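Local structure of glycerol trinitrate reductase (Agrobacterium tumefaciens, 5EPD) at residues N224-M229 with Y267-D272. The protein probably works as an FMN-dependent oxidoreductase of the old yellow enzyme family and is named for the reduction of glycerol trinitrate. Sequence-based numbering, arbitrary orientation.
Sequences NRARLM and YDYIVD
A226 and I270 sit at the heart of this contact: the methyl CB of A226 rests 3.7 Å from CG1 of I270. The CA atoms of A226 and I270, 6.4 Å apart, are also the nearest CA pair of the two segments. The side chain of A226, a single methyl, is consistent with the close approach of helix 263-276. The two branches of I270 have different partners. Its CG1 branch runs alongside A226, while CG2, set anti to the backbone N, meets the sulfur of M229, with SD of M229 4.0 Å from CG2 of I270. M229 reaches that branch because its chain leaves CA anti to the backbone N (chi1 -175°), stays extended, and bends only at the last torsion (chi3 -66°); the two side chains cross at about a right angle. On the inner side M229 also packs on I247 of barrel strand 245-249, and CD1 of I270 lies over one face of the Y267 ring near its rim.

The outer side is looser. Y269 is partly exposed and gives A226 just an edge of its ring: CE2 of Y269 is 3.8 Å from CB of A226, which lies near the ring plane. Polar side chains of both segments have partners elsewhere: NE of R227 the carbonyl of T217, D268 S302, and D272 R306 of helix 300-306 in a salt bridge.

In the (βα)8 barrel these are the helices that follow strands 193-196 and 245-249, neighbours in the outer ring. R225 ties to Q266 by a hydrogen bond at the flank, but between the two segments themselves the contact is wholly apolar, consistent with shape and burial setting the fit at A226 and I270.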
loop_
_atom_site.group_PDB
_atom_site.type_symbol
_atom_site.label_atom_id
_atom_site.label_comp_id
_atom_site.label_asym_id
_atom_site.label_seq_id
_atom_site.Cartn_x
_atom_site.Cartn_y
_atom_site.Cartn_z
ATOM N N ASN A 224 -12.230 -5.847 -19.176
ATOM C CA ASN A 224 -12.571 -4.462 -19.023
ATOM C C ASN A 224 -12.417 -3.961 -17.613
ATOM O O ASN A 224 -11.863 -2.880 -17.418
ATOM C CB ASN A 224 -14.003 -4.249 -19.463
ATOM C CG ASN A 224 -14.117 -4.184 -20.957
ATOM O OD1 ASN A 224 -13.154 -4.496 -21.673
ATOM N ND2 ASN A 224 -15.271 -3.740 -21.448
ATOM N N ARG A 225 -12.941 -4.721 -16.643
ATOM C CA ARG A 225 -12.821 -4.378 -15.210
ATOM C C ARG A 225 -11.349 -4.223 -14.787
ATOM O O ARG A 225 -10.992 -3.373 -13.956
ATOM C CB ARG A 225 -13.523 -5.440 -14.339
ATOM C CG ARG A 225 -15.030 -5.232 -14.224
ATOM C CD ARG A 225 -15.625 -6.033 -13.069
ATOM N NE ARG A 225 -15.284 -7.432 -13.258
ATOM C CZ ARG A 225 -15.948 -8.273 -14.049
ATOM N NH1 ARG A 225 -17.038 -7.881 -14.712
ATOM N NH2 ARG A 225 -15.526 -9.529 -14.174
ATOM N N ALA A 226 -10.506 -5.047 -15.400
ATOM C CA ALA A 226 -9.085 -5.079 -15.116
ATOM C C ALA A 226 -8.286 -3.977 -15.816
ATOM O O ALA A 226 -7.100 -3.818 -15.526
ATOM C CB ALA A 226 -8.529 -6.442 -15.508
ATOM N N ARG A 227 -8.923 -3.205 -16.702
ATOM C CA ARG A 227 -8.190 -2.282 -17.598
ATOM C C ARG A 227 -7.535 -1.112 -16.904
ATOM O O ARG A 227 -6.428 -0.743 -17.254
ATOM C CB ARG A 227 -9.088 -1.729 -18.716
ATOM C CG ARG A 227 -8.329 -0.926 -19.786
ATOM C CD ARG A 227 -9.240 -0.476 -20.922
ATOM N NE ARG A 227 -10.254 -1.491 -21.279
ATOM C CZ ARG A 227 -10.032 -2.607 -22.003
ATOM N NH1 ARG A 227 -8.816 -2.909 -22.454
ATOM N NH2 ARG A 227 -11.033 -3.453 -22.280
ATOM N N LEU A 228 -8.210 -0.491 -15.955
ATOM C CA LEU A 228 -7.585 0.667 -15.310
ATOM C C LEU A 228 -6.363 0.220 -14.515
ATOM O O LEU A 228 -5.287 0.802 -14.672
ATOM C CB LEU A 228 -8.563 1.422 -14.424
ATOM C CG LEU A 228 -8.070 2.748 -13.847
ATOM C CD1 LEU A 228 -7.758 3.740 -14.960
ATOM C CD2 LEU A 228 -9.094 3.304 -12.881
ATOM N N MET A 229 -6.502 -0.836 -13.708
ATOM C CA MET A 229 -5.382 -1.318 -12.874
ATOM C C MET A 229 -4.141 -1.584 -13.725
ATOM O O MET A 229 -3.035 -1.159 -13.378
ATOM C CB MET A 229 -5.767 -2.600 -12.088
ATOM C CG MET A 229 -4.699 -3.096 -11.091
ATOM S SD MET A 229 -5.192 -4.587 -10.187
ATOM C CE MET A 229 -6.567 -3.965 -9.203
ATOM N N TYR A 267 -8.510 -12.582 -11.030
ATOM C CA TYR A 267 -7.128 -12.313 -10.550
ATOM C C TYR A 267 -6.066 -13.196 -11.198
ATOM O O TYR A 267 -4.893 -12.819 -11.216
ATOM C CB TYR A 267 -7.044 -12.301 -9.011
ATOM C CG TYR A 267 -7.544 -10.983 -8.442
ATOM C CD1 TYR A 267 -8.907 -10.776 -8.219
ATOM C CD2 TYR A 267 -6.668 -9.934 -8.174
ATOM C CE1 TYR A 267 -9.386 -9.560 -7.756
ATOM C CE2 TYR A 267 -7.133 -8.710 -7.699
ATOM C CZ TYR A 267 -8.496 -8.531 -7.497
ATOM O OH TYR A 267 -8.997 -7.342 -7.040
ATOM N N ASP A 268 -6.478 -14.349 -11.741
ATOM C CA ASP A 268 -5.624 -15.117 -12.660
ATOM C C ASP A 268 -5.323 -14.271 -13.901
ATOM O O ASP A 268 -4.168 -14.220 -14.365
ATOM C CB ASP A 268 -6.312 -16.403 -13.130
ATOM C CG ASP A 268 -6.377 -17.459 -12.068
ATOM O OD1 ASP A 268 -5.682 -17.345 -11.032
ATOM O OD2 ASP A 268 -7.131 -18.422 -12.277
ATOM N N TYR A 269 -6.371 -13.631 -14.437
ATOM C CA TYR A 269 -6.221 -12.711 -15.572
ATOM C C TYR A 269 -5.261 -11.551 -15.273
ATOM O O TYR A 269 -4.269 -11.336 -15.996
ATOM C CB TYR A 269 -7.580 -12.136 -16.014
ATOM C CG TYR A 269 -7.411 -11.176 -17.180
ATOM C CD1 TYR A 269 -7.200 -11.664 -18.468
ATOM C CD2 TYR A 269 -7.398 -9.782 -16.990
ATOM C CE1 TYR A 269 -7.015 -10.806 -19.548
ATOM C CE2 TYR A 269 -7.213 -8.911 -18.069
ATOM C CZ TYR A 269 -7.023 -9.429 -19.353
ATOM O OH TYR A 269 -6.843 -8.607 -20.462
ATOM N N ILE A 270 -5.579 -10.810 -14.203
ATOM C CA ILE A 270 -4.769 -9.666 -13.749
ATOM C C ILE A 270 -3.307 -10.056 -13.516
ATOM O O ILE A 270 -2.403 -9.339 -13.948
ATOM C CB ILE A 270 -5.373 -8.991 -12.481
ATOM C CG1 ILE A 270 -6.562 -8.109 -12.885
ATOM C CG2 ILE A 270 -4.336 -8.122 -11.753
ATOM C CD1 ILE A 270 -7.614 -7.949 -11.806
ATOM N N VAL A 271 -3.059 -11.174 -12.844
ATOM C CA VAL A 271 -1.648 -11.571 -12.590
ATOM C C VAL A 271 -0.937 -12.024 -13.873
ATOM O O VAL A 271 0.225 -11.703 -14.052
ATOM C CB VAL A 271 -1.498 -12.592 -11.429
ATOM C CG1 VAL A 271 -0.074 -13.162 -11.345
ATOM C CG2 VAL A 271 -1.865 -11.923 -10.102
ATOM N N ASP A 272 -1.631 -12.720 -14.771
ATOM C CA ASP A 272 -1.072 -13.003 -16.108
ATOM C C ASP A 272 -0.591 -11.717 -16.782
ATOM O O ASP A 272 0.527 -11.620 -17.277
ATOM C CB ASP A 272 -2.127 -13.645 -17.031
ATOM C CG ASP A 272 -2.411 -15.098 -16.697
ATOM O OD1 ASP A 272 -1.511 -15.782 -16.141
ATOM O OD2 ASP A 272 -3.552 -15.546 -17.001
#